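Local coordinates for protein STU0660 (Streptococcus thermophilus, PDB 3ZTH) that probably binds double-stranded DNA as a large Csn2 protein involved in CRISPR-mediated bacterial immunity, and also binds magnesium, at residues T285-G288 / F289-S292; D266-F269 / M270-V274; R103-V106 / N107-D110. One frame throughout, in Å; residues are numbered along the deposited sequence.

Interaction 1 (T285-G288 / F289-S292)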
ATOM      1  N   THR A 285     -42.080  36.580  36.700  1.00 39.24           N
ATOM      2  CA  THR A 285     -40.874  37.348  36.959  1.00 39.09           C
ATOM      3  C   THR A 285     -39.965  37.193  35.741  1.00 38.50           C
ATOM      4  O   THR A 285     -40.136  36.273  34.925  1.00 37.93           O
ATOM      5  CB  THR A 285     -40.136  36.815  38.210  1.00 41.44           C
ATOM      6  OG1 THR A 285     -38.914  37.530  38.385  1.00 47.22           O
ATOM      7  CG2 THR A 285     -39.791  35.348  38.050  1.00 42.52           C
ATOM      8  N   ARG A 286     -38.998  38.085  35.608  1.00 35.09           N
ATOM      9  CA  ARG A 286     -38.084  38.006  34.484  1.00 34.53           C
ATOM     10  C   ARG A 286     -37.357  36.664  34.490  1.00 33.57           C
ATOM     11  O   ARG A 286     -37.070  36.099  33.435  1.00 32.89           O
ATOM     12  CB  ARG A 286     -37.086  39.161  34.547  1.00 35.92           C
ATOM     13  CG  ARG A 286     -37.193  40.094  33.364  1.00 38.76           C
ATOM     14  CD  ARG A 286     -36.635  41.451  33.690  1.00 40.17           C
ATOM     15  NE  ARG A 286     -37.648  42.265  34.340  1.00 45.49           N
ATOM     16  CZ  ARG A 286     -38.318  43.241  33.738  1.00 44.53           C
ATOM     17  NH1 ARG A 286     -38.077  43.531  32.465  1.00 43.64           N
ATOM     18  NH2 ARG A 286     -39.239  43.913  34.412  1.00 43.54           N
ATOM     19  N   GLU A 287     -37.063  36.155  35.681  1.00 31.79           N
ATOM     20  CA  GLU A 287     -36.382  34.879  35.798  1.00 29.78           C
ATOM     21  C   GLU A 287     -37.354  33.739  35.486  1.00 30.27           C
ATOM     22  O   GLU A 287     -36.996  32.775  34.813  1.00 29.56           O
ATOM     23  CB  GLU A 287     -35.803  34.711  37.204  1.00 30.21           C
ATOM     24  CG  GLU A 287     -35.115  33.376  37.435  1.00 33.56           C
ATOM     25  CD  GLU A 287     -33.987  33.114  36.446  1.00 38.61           C
ATOM     26  OE1 GLU A 287     -33.700  33.992  35.604  1.00 42.77           O
ATOM     27  OE2 GLU A 287     -33.376  32.028  36.510  1.00 41.27           O
ATOM     28  N   GLY A 288     -38.584  33.851  35.979  1.00 29.68           N
ATOM     29  CA  GLY A 288     -39.575  32.826  35.719  1.00 30.76           C
ATOM     30  C   GLY A 288     -39.853  32.759  34.226  1.00 32.07           C
ATOM     31  O   GLY A 288     -40.130  31.701  33.664  1.00 32.07           O
ATOM     32  N   PHE A 289     -39.776  33.910  33.575  1.00 32.60           N
ATOM     33  CA  PHE A 289     -40.006  33.969  32.148  1.00 31.69           C
ATOM     34  C   PHE A 289     -38.838  33.326  31.424  1.00 30.78           C
ATOM     35  O   PHE A 289     -39.022  32.529  30.510  1.00 30.54           O
ATOM     36  CB  PHE A 289     -40.139  35.421  31.686  1.00 31.04           C
ATOM     37  CG  PHE A 289     -40.089  35.576  30.201  1.00 30.66           C
ATOM     38  CD1 PHE A 289     -41.131  35.101  29.404  1.00 29.84           C
ATOM     39  CD2 PHE A 289     -38.976  36.136  29.589  1.00 28.23           C
ATOM     40  CE1 PHE A 289     -41.061  35.180  28.014  1.00 27.58           C
ATOM     41  CE2 PHE A 289     -38.896  36.220  28.195  1.00 29.89           C
ATOM     42  CZ  PHE A 289     -39.942  35.739  27.409  1.00 29.25           C
ATOM     43  N   ARG A 290     -37.634  33.688  31.843  1.00 31.58           N
ATOM     44  CA  ARG A 290     -36.417  33.182  31.229  1.00 33.54           C
ATOM     45  C   ARG A 290     -36.388  31.656  31.254  1.00 35.70           C
ATOM     46  O   ARG A 290     -35.967  31.011  30.297  1.00 34.40           O
ATOM     47  CB  ARG A 290     -35.208  33.749  31.962  1.00 32.14           C
ATOM     48  CG  ARG A 290     -33.920  33.653  31.201  1.00 32.78           C
ATOM     49  CD  ARG A 290     -32.772  33.978  32.115  1.00 36.44           C
ATOM     50  NE  ARG A 290     -32.717  33.038  33.232  1.00 43.00           N
ATOM     51  CZ  ARG A 290     -32.389  31.751  33.119  1.00 44.88           C
ATOM     52  NH1 ARG A 290     -32.079  31.241  31.936  1.00 45.47           N
ATOM     53  NH2 ARG A 290     -32.370  30.972  34.192  1.00 46.16           N
HETATM   54  N   MSE A 291     -36.842  31.081  32.358  1.00 39.29           N
HETATM   55  CA  MSE A 291     -36.879  29.635  32.487  1.00 43.22           C
HETATM   56  C   MSE A 291     -37.983  29.013  31.653  1.00 40.14           C
HETATM   57  O   MSE A 291     -37.820  27.933  31.096  1.00 39.54           O
HETATM   58  CB  MSE A 291     -37.061  29.251  33.940  1.00 52.01           C
HETATM   59  CG  MSE A 291     -35.807  29.426  34.739  1.00 66.55           C
HETATM   60 SE   MSE A 291     -36.022  28.496  36.383  1.00 93.39          SE
HETATM   61  CE  MSE A 291     -37.144  29.791  37.313  1.00 80.71           C
ATOM     62  N   SER A 292     -39.116  29.694  31.587  1.00 38.06           N
ATOM     63  CA  SER A 292     -40.229  29.215  30.797  1.00 36.25           C
ATOM     64  C   SER A 292     -39.757  29.203  29.346  1.00 35.04           C
ATOM     65  O   SER A 292     -40.073  28.291  28.581  1.00 33.74           O
ATOM     66  CB  SER A 292     -41.425  30.151  30.971  1.00 35.80           C
ATOM     67  OG  SER A 292     -42.528  29.709  30.204  1.00 39.90           O
TER
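Glu287 and Arg290 both turn CG anti to their own backbone nitrogens, at chi1 178° and -162°, and their chains then run side by side in the same direction. A bend at chi2 in Glu287 and one at chi3 in Arg290 bring carboxylate and guanidinium together, with their planes 35° apart. The arginine grips side-on. Arg290 NE donates to Glu287 OE1 at 2.7 Å, and Arg290 NH2 donates to Glu287 OE2 at 2.7 Å. Both bonds are fairly straight and use the syn sides of the oxygens, which lie close to the guanidinium plane. Met291, a selenomethionine, lies next to this pair, with Met291 CE 4.1 Å from Glu287 CG.

Thr285 is the N-cap residue of helix 286-296. The carbonyl oxygen Thr285 O accepts the first bond of this turn, from Phe289 N at 2.7 Å. Ser292 N bonds to Gly288 O at 3.1 Å, while Ser292 OG turns to Asp314. The Phe289 ring leads away from this turn and meets Tyr271 of helix 267-277 edge-to-face.

The i to i+3 salt bridge thus lies within the first turns of helix 286-296, on its exposed side. Two bonds to two different oxygens restrict rotation of both charged groups. The third nitrogen, Arg290 NH1, serves Glu294 and the carbonyl of Ile246. Arg290 therefore links two acidic residues of its own helix, Glu287 and Glu294, and its charge would probably offset theirs.

Interaction 2 (D266-F269 / M270-V274)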
ATOM      1  N   ASP A 266     -33.773  39.398  21.710  1.00 35.87           N
ATOM      2  CA  ASP A 266     -33.179  39.681  23.012  1.00 37.96           C
ATOM      3  C   ASP A 266     -34.239  39.302  24.038  1.00 37.32           C
ATOM      4  O   ASP A 266     -35.439  39.419  23.769  1.00 36.51           O
ATOM      5  CB  ASP A 266     -32.836  41.165  23.155  1.00 41.45           C
ATOM      6  CG  ASP A 266     -31.685  41.587  22.263  1.00 45.16           C
ATOM      7  OD1 ASP A 266     -30.560  41.066  22.440  1.00 45.76           O
ATOM      8  OD2 ASP A 266     -31.908  42.442  21.378  1.00 49.93           O
ATOM      9  N   VAL A 267     -33.790  38.841  25.201  1.00 36.07           N
ATOM     10  CA  VAL A 267     -34.682  38.421  26.276  1.00 34.98           C
ATOM     11  C   VAL A 267     -35.586  39.540  26.806  1.00 34.75           C
ATOM     12  O   VAL A 267     -36.790  39.344  26.971  1.00 34.73           O
ATOM     13  CB  VAL A 267     -33.868  37.836  27.452  1.00 35.86           C
ATOM     14  CG1 VAL A 267     -34.800  37.246  28.497  1.00 30.85           C
ATOM     15  CG2 VAL A 267     -32.903  36.783  26.926  1.00 35.15           C
ATOM     16  N   GLU A 268     -35.016  40.707  27.079  1.00 34.57           N
ATOM     17  CA  GLU A 268     -35.825  41.812  27.580  1.00 37.73           C
ATOM     18  C   GLU A 268     -36.886  42.196  26.545  1.00 37.47           C
ATOM     19  O   GLU A 268     -38.032  42.501  26.883  1.00 37.41           O
ATOM     20  CB  GLU A 268     -34.945  43.023  27.904  1.00 37.82           C
ATOM     21  CG  GLU A 268     -35.702  44.183  28.551  1.00 43.10           C
ATOM     22  CD  GLU A 268     -36.516  43.755  29.773  1.00 47.51           C
ATOM     23  OE1 GLU A 268     -36.062  42.849  30.516  1.00 49.04           O
ATOM     24  OE2 GLU A 268     -37.606  44.331  29.999  1.00 47.95           O
ATOM     25  N   PHE A 269     -36.502  42.177  25.278  1.00 37.25           N
ATOM     26  CA  PHE A 269     -37.434  42.503  24.216  1.00 38.48           C
ATOM     27  C   PHE A 269     -38.632  41.546  24.280  1.00 37.28           C
ATOM     28  O   PHE A 269     -39.779  41.978  24.325  1.00 37.01           O
ATOM     29  CB  PHE A 269     -36.741  42.384  22.851  1.00 40.91           C
ATOM     30  CG  PHE A 269     -37.669  42.584  21.681  1.00 41.81           C
ATOM     31  CD1 PHE A 269     -37.970  43.865  21.222  1.00 41.12           C
ATOM     32  CD2 PHE A 269     -38.273  41.487  21.064  1.00 41.39           C
ATOM     33  CE1 PHE A 269     -38.862  44.051  20.161  1.00 42.39           C
ATOM     34  CE2 PHE A 269     -39.169  41.661  20.003  1.00 43.02           C
ATOM     35  CZ  PHE A 269     -39.464  42.946  19.551  1.00 42.68           C
HETATM   36  N   MSE A 270     -38.352  40.247  24.303  1.00 36.92           N
HETATM   37  CA  MSE A 270     -39.406  39.239  24.343  1.00 37.23           C
HETATM   38  C   MSE A 270     -40.229  39.266  25.622  1.00 35.51           C
HETATM   39  O   MSE A 270     -41.437  39.008  25.602  1.00 32.89           O
HETATM   40  CB  MSE A 270     -38.808  37.852  24.149  1.00 38.93           C
HETATM   41  CG  MSE A 270     -38.107  37.690  22.818  1.00 42.86           C
HETATM   42 SE   MSE A 270     -37.555  35.865  22.523  1.00 53.60          SE
HETATM   43  CE  MSE A 270     -35.976  35.845  23.639  1.00 48.15           C
ATOM     44  N   TYR A 271     -39.584  39.576  26.736  1.00 34.51           N
ATOM     45  CA  TYR A 271     -40.302  39.632  27.997  1.00 34.46           C
ATOM     46  C   TYR A 271     -41.407  40.674  27.895  1.00 35.82           C
ATOM     47  O   TYR A 271     -42.567  40.399  28.211  1.00 34.70           O
ATOM     48  CB  TYR A 271     -39.362  40.007  29.135  1.00 32.42           C
ATOM     49  CG  TYR A 271     -40.045  40.098  30.478  1.00 29.71           C
ATOM     50  CD1 TYR A 271     -40.360  38.948  31.201  1.00 28.96           C
ATOM     51  CD2 TYR A 271     -40.381  41.334  31.025  1.00 29.69           C
ATOM     52  CE1 TYR A 271     -40.990  39.024  32.435  1.00 27.34           C
ATOM     53  CE2 TYR A 271     -41.010  41.426  32.261  1.00 30.05           C
ATOM     54  CZ  TYR A 271     -41.313  40.265  32.961  1.00 30.59           C
ATOM     55  OH  TYR A 271     -41.948  40.349  34.181  1.00 31.05           O
ATOM     56  N   GLU A 272     -41.044  41.873  27.448  1.00 37.50           N
ATOM     57  CA  GLU A 272     -42.022  42.948  27.327  1.00 39.95           C
ATOM     58  C   GLU A 272     -43.153  42.599  26.370  1.00 39.47           C
ATOM     59  O   GLU A 272     -44.320  42.820  26.691  1.00 38.22           O
ATOM     60  CB  GLU A 272     -41.322  44.250  26.918  1.00 41.39           C
ATOM     61  CG  GLU A 272     -40.678  44.956  28.116  1.00 46.99           C
ATOM     62  CD  GLU A 272     -39.642  46.004  27.725  1.00 49.54           C
ATOM     63  OE1 GLU A 272     -39.895  46.774  26.769  1.00 52.25           O
ATOM     64  OE2 GLU A 272     -38.578  46.062  28.385  1.00 47.19           O
ATOM     65  N   ARG A 273     -42.812  42.042  25.209  1.00 41.13           N
ATOM     66  CA  ARG A 273     -43.820  41.649  24.223  1.00 43.43           C
ATOM     67  C   ARG A 273     -44.778  40.641  24.841  1.00 44.12           C
ATOM     68  O   ARG A 273     -45.990  40.840  24.834  1.00 44.82           O
ATOM     69  CB  ARG A 273     -43.166  41.011  22.989  1.00 45.73           C
ATOM     70  CG  ARG A 273     -42.455  41.968  22.049  1.00 50.63           C
ATOM     71  CD  ARG A 273     -43.412  43.027  21.514  1.00 57.33           C
ATOM     72  NE  ARG A 273     -42.875  43.739  20.353  1.00 62.60           N
ATOM     73  CZ  ARG A 273     -42.658  43.183  19.161  1.00 64.72           C
ATOM     74  NH1 ARG A 273     -42.928  41.898  18.956  1.00 66.02           N
ATOM     75  NH2 ARG A 273     -42.176  43.914  18.166  1.00 66.17           N
ATOM     76  N   VAL A 274     -44.221  39.558  25.373  1.00 45.00           N
ATOM     77  CA  VAL A 274     -45.018  38.503  25.989  1.00 45.37           C
ATOM     78  C   VAL A 274     -45.884  39.070  27.102  1.00 46.76           C
ATOM     79  O   VAL A 274     -47.077  38.777  27.184  1.00 47.56           O
ATOM     80  CB  VAL A 274     -44.109  37.382  26.552  1.00 44.58           C
ATOM     81  CG1 VAL A 274     -44.931  36.335  27.279  1.00 42.00           C
ATOM     82  CG2 VAL A 274     -43.340  36.736  25.416  1.00 44.30           C
TER
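Arg273 reaches back one helical turn to the ring of Phe269, and its side chain can be followed outward. Arg273 CB lies 3.8 Å from the carbonyl oxygen Phe269 O. Arg273 CG stands over one face of the ring, offset toward the rim, 4.2 Å from the centroid of the Phe269 ring; this is a CH-pi contact. The chain bends at chi2 (-59°), which carries the guanidinium across the rim of the ring, at CZ. Arg273 NE comes to 3.6 Å from Phe269 CZ. At the tip the relation reverses: Phe269 CZ sits over the centre of one guanidinium face, 3.2 Å from Arg273 CZ. Ring and guanidinium planes are 57° apart, so the two are not stacked in parallel.

Beneath these side chains, Arg273 N bonds to Phe269 O, with the donor in the carbonyl plane. Tyr271 N bonds to Val267 O at 2.8 Å. Met270, a selenomethionine, folds back over the N-cap residue, with Met270 CE 3.6 Å from Asp266 O. Its side chain also packs on Phe289 and Leu293 of helix 286-296.

Elsewhere on the helix, Glu268 and Glu272 bring two carboxylates together. OE2 of Glu268 is 2.6 Å from OE2 of Glu272, and the carboxylate planes are 54° apart. Glu268 OE2 also pairs with Arg286 of the next helix, and Tyr271 OH bonds to the carbonyl of Pro284.

With the oxygens this close, one of the two acid groups probably holds a proton. Arg286 would offset part of the remaining negative charge. At the other pair, the Phe269 ring covers part of the cation and would favour the bent form of the Arg273 chain.

Interaction 3 (R103-V106 / N107-D110); sequences RKIV and NQVD
Helix 97-106 gives way here to helix 109-130, and the backbone turns at Asn107, the centre of an inverse gamma turn, before Gln108 takes the N-cap position of the second helix. Asn107 N still reaches back to Arg103 O, but the bond is weak, at 3.4 Å. Asn107 CB also lies against Arg103 O.

Gln108 makes the stronger link. Its CG stands anti to its own carbonyl carbon (chi1 -64°), and the chain runs on extended past CG toward the end of the first helix. Gln108 NE2 donates to Ile105 O at 2.8 Å. The donor lies in the carbonyl plane, and the acceptor is close to the plane of the amide. Gln108 CG touches the same oxygen, Ile105 O, at 3.2 Å.

Val106 packs on Leu151 and Leu155 of helix 151-157, and Arg103 forms a salt bridge with Asp152. In the second subunit, Ile133 meets Ile105 and His132 meets Gln108, so this junction is part of the subunit interface.

A side-chain amide thus supplies a donor to a carbonyl in the last turn of helix 97-106, where the backbone has turned away, and fixes the glutamine beside the interface.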
ATOM      1  N   ARG A 103       3.152  20.658  20.604  1.00 52.09           N
ATOM      2  CA  ARG A 103       4.253  21.263  19.858  1.00 54.59           C
ATOM      3  C   ARG A 103       4.728  22.548  20.525  1.00 55.63           C
ATOM      4  O   ARG A 103       5.896  22.910  20.410  1.00 56.65           O
ATOM      5  CB  ARG A 103       3.849  21.546  18.408  1.00 54.49           C
ATOM      6  CG  ARG A 103       3.976  20.337  17.507  1.00 55.25           C
ATOM      7  CD  ARG A 103       3.515  20.637  16.101  1.00 57.01           C
ATOM      8  NE  ARG A 103       3.738  19.501  15.211  1.00 58.61           N
ATOM      9  CZ  ARG A 103       3.330  19.452  13.947  1.00 60.44           C
ATOM     10  NH1 ARG A 103       2.673  20.479  13.420  1.00 60.86           N
ATOM     11  NH2 ARG A 103       3.576  18.376  13.206  1.00 60.74           N
ATOM     12  N   LYS A 104       3.825  23.227  21.226  1.00 56.58           N
ATOM     13  CA  LYS A 104       4.170  24.466  21.919  1.00 58.04           C
ATOM     14  C   LYS A 104       4.950  24.140  23.192  1.00 58.47           C
ATOM     15  O   LYS A 104       5.885  24.853  23.567  1.00 57.64           O
ATOM     16  CB  LYS A 104       2.901  25.237  22.289  1.00 58.73           C
ATOM     17  CG  LYS A 104       1.984  25.576  21.114  1.00 60.49           C
ATOM     18  CD  LYS A 104       2.407  26.834  20.365  1.00 59.05           C
ATOM     19  CE  LYS A 104       1.347  27.215  19.331  1.00 59.82           C
ATOM     20  NZ  LYS A 104       1.602  28.536  18.689  1.00 58.38           N
ATOM     21  N   ILE A 105       4.552  23.052  23.846  1.00 59.22           N
ATOM     22  CA  ILE A 105       5.179  22.603  25.084  1.00 61.21           C
ATOM     23  C   ILE A 105       6.569  22.028  24.872  1.00 63.25           C
ATOM     24  O   ILE A 105       7.502  22.368  25.593  1.00 64.10           O
ATOM     25  CB  ILE A 105       4.308  21.533  25.792  1.00 61.20           C
ATOM     26  CG1 ILE A 105       3.113  22.205  26.472  1.00 60.54           C
ATOM     27  CG2 ILE A 105       5.144  20.744  26.800  1.00 61.35           C
ATOM     28  CD1 ILE A 105       2.287  21.264  27.315  1.00 61.29           C
ATOM     29  N   VAL A 106       6.697  21.148  23.886  1.00 66.12           N
ATOM     30  CA  VAL A 106       7.970  20.510  23.580  1.00 68.68           C
ATOM     31  C   VAL A 106       9.018  21.531  23.167  1.00 70.46           C
ATOM     32  O   VAL A 106      10.212  21.336  23.384  1.00 71.26           O
ATOM     33  CB  VAL A 106       7.806  19.478  22.452  1.00 68.87           C
ATOM     34  CG1 VAL A 106       9.144  18.872  22.100  1.00 70.15           C
ATOM     35  CG2 VAL A 106       6.857  18.387  22.894  1.00 69.43           C
ATOM     36  N   ASN A 107       8.561  22.621  22.572  1.00 72.44           N
ATOM     37  CA  ASN A 107       9.454  23.678  22.132  1.00 74.64           C
ATOM     38  C   ASN A 107       9.965  24.520  23.307  1.00 75.92           C
ATOM     39  O   ASN A 107       9.375  25.543  23.654  1.00 76.32           O
ATOM     40  CB  ASN A 107       8.722  24.569  21.132  1.00 74.87           C
ATOM     41  CG  ASN A 107       9.567  25.715  20.657  1.00 75.33           C
ATOM     42  OD1 ASN A 107      10.660  25.514  20.128  1.00 75.60           O
ATOM     43  ND2 ASN A 107       9.069  26.931  20.838  1.00 75.97           N
ATOM     44  N   GLN A 108      11.061  24.075  23.917  1.00 77.22           N
ATOM     45  CA  GLN A 108      11.670  24.778  25.046  1.00 78.81           C
ATOM     46  C   GLN A 108      13.162  24.481  25.121  1.00 78.99           C
ATOM     47  O   GLN A 108      13.567  23.320  25.117  1.00 78.54           O
ATOM     48  CB  GLN A 108      11.026  24.357  26.365  1.00 79.58           C
ATOM     49  CG  GLN A 108       9.564  24.705  26.491  1.00 82.40           C
ATOM     50  CD  GLN A 108       9.047  24.480  27.895  1.00 85.06           C
ATOM     51  OE1 GLN A 108       9.343  25.252  28.812  1.00 85.55           O
ATOM     52  NE2 GLN A 108       8.280  23.407  28.080  1.00 86.24           N
ATOM     53  N   VAL A 109      13.971  25.535  25.199  1.00 79.48           N
ATOM     54  CA  VAL A 109      15.425  25.398  25.272  1.00 79.92           C
ATOM     55  C   VAL A 109      15.818  24.245  26.183  1.00 79.89           C
ATOM     56  O   VAL A 109      16.802  23.546  25.941  1.00 80.20           O
ATOM     57  CB  VAL A 109      16.082  26.692  25.800  1.00 80.03           C
ATOM     58  CG1 VAL A 109      17.585  26.502  25.910  1.00 80.20           C
ATOM     59  CG2 VAL A 109      15.770  27.852  24.866  1.00 80.41           C
ATOM     60  N   ASP A 110      15.034  24.059  27.235  1.00 79.80           N
ATOM     61  CA  ASP A 110      15.262  22.992  28.196  1.00 79.27           C
ATOM     62  C   ASP A 110      15.184  21.616  27.522  1.00 78.43           C
ATOM     63  O   ASP A 110      16.102  20.802  27.645  1.00 78.06           O
ATOM     64  CB  ASP A 110      14.230  23.128  29.326  1.00 80.44           C
ATOM     65  CG  ASP A 110      13.755  21.794  29.862  1.00 81.81           C
ATOM     66  OD1 ASP A 110      14.602  20.992  30.308  1.00 82.59           O
ATOM     67  OD2 ASP A 110      12.525  21.557  29.842  1.00 82.22           O
TER

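Along the chain interaction 3 comes first, then interaction 2, then interaction 1. Interactions 2 and 1 lie on the successive helices 267-277 and 286-296, with centres 11 Å apart. They touch directly: Arg286 NH1 is 2.6 Å from Glu268 OE2 in a salt bridge, and Phe289 packs on Val274. The two contacts thus belong to one packed pair of helices. Interaction 3 lies on the opposite side of the chain's centre, with its centre about 50 Å from those of the other two, where helix 97-106 leads into the long helix 109-130. No other chain of the assembly touches interactions 1 and 2, while interaction 3 lies at a subunit contact.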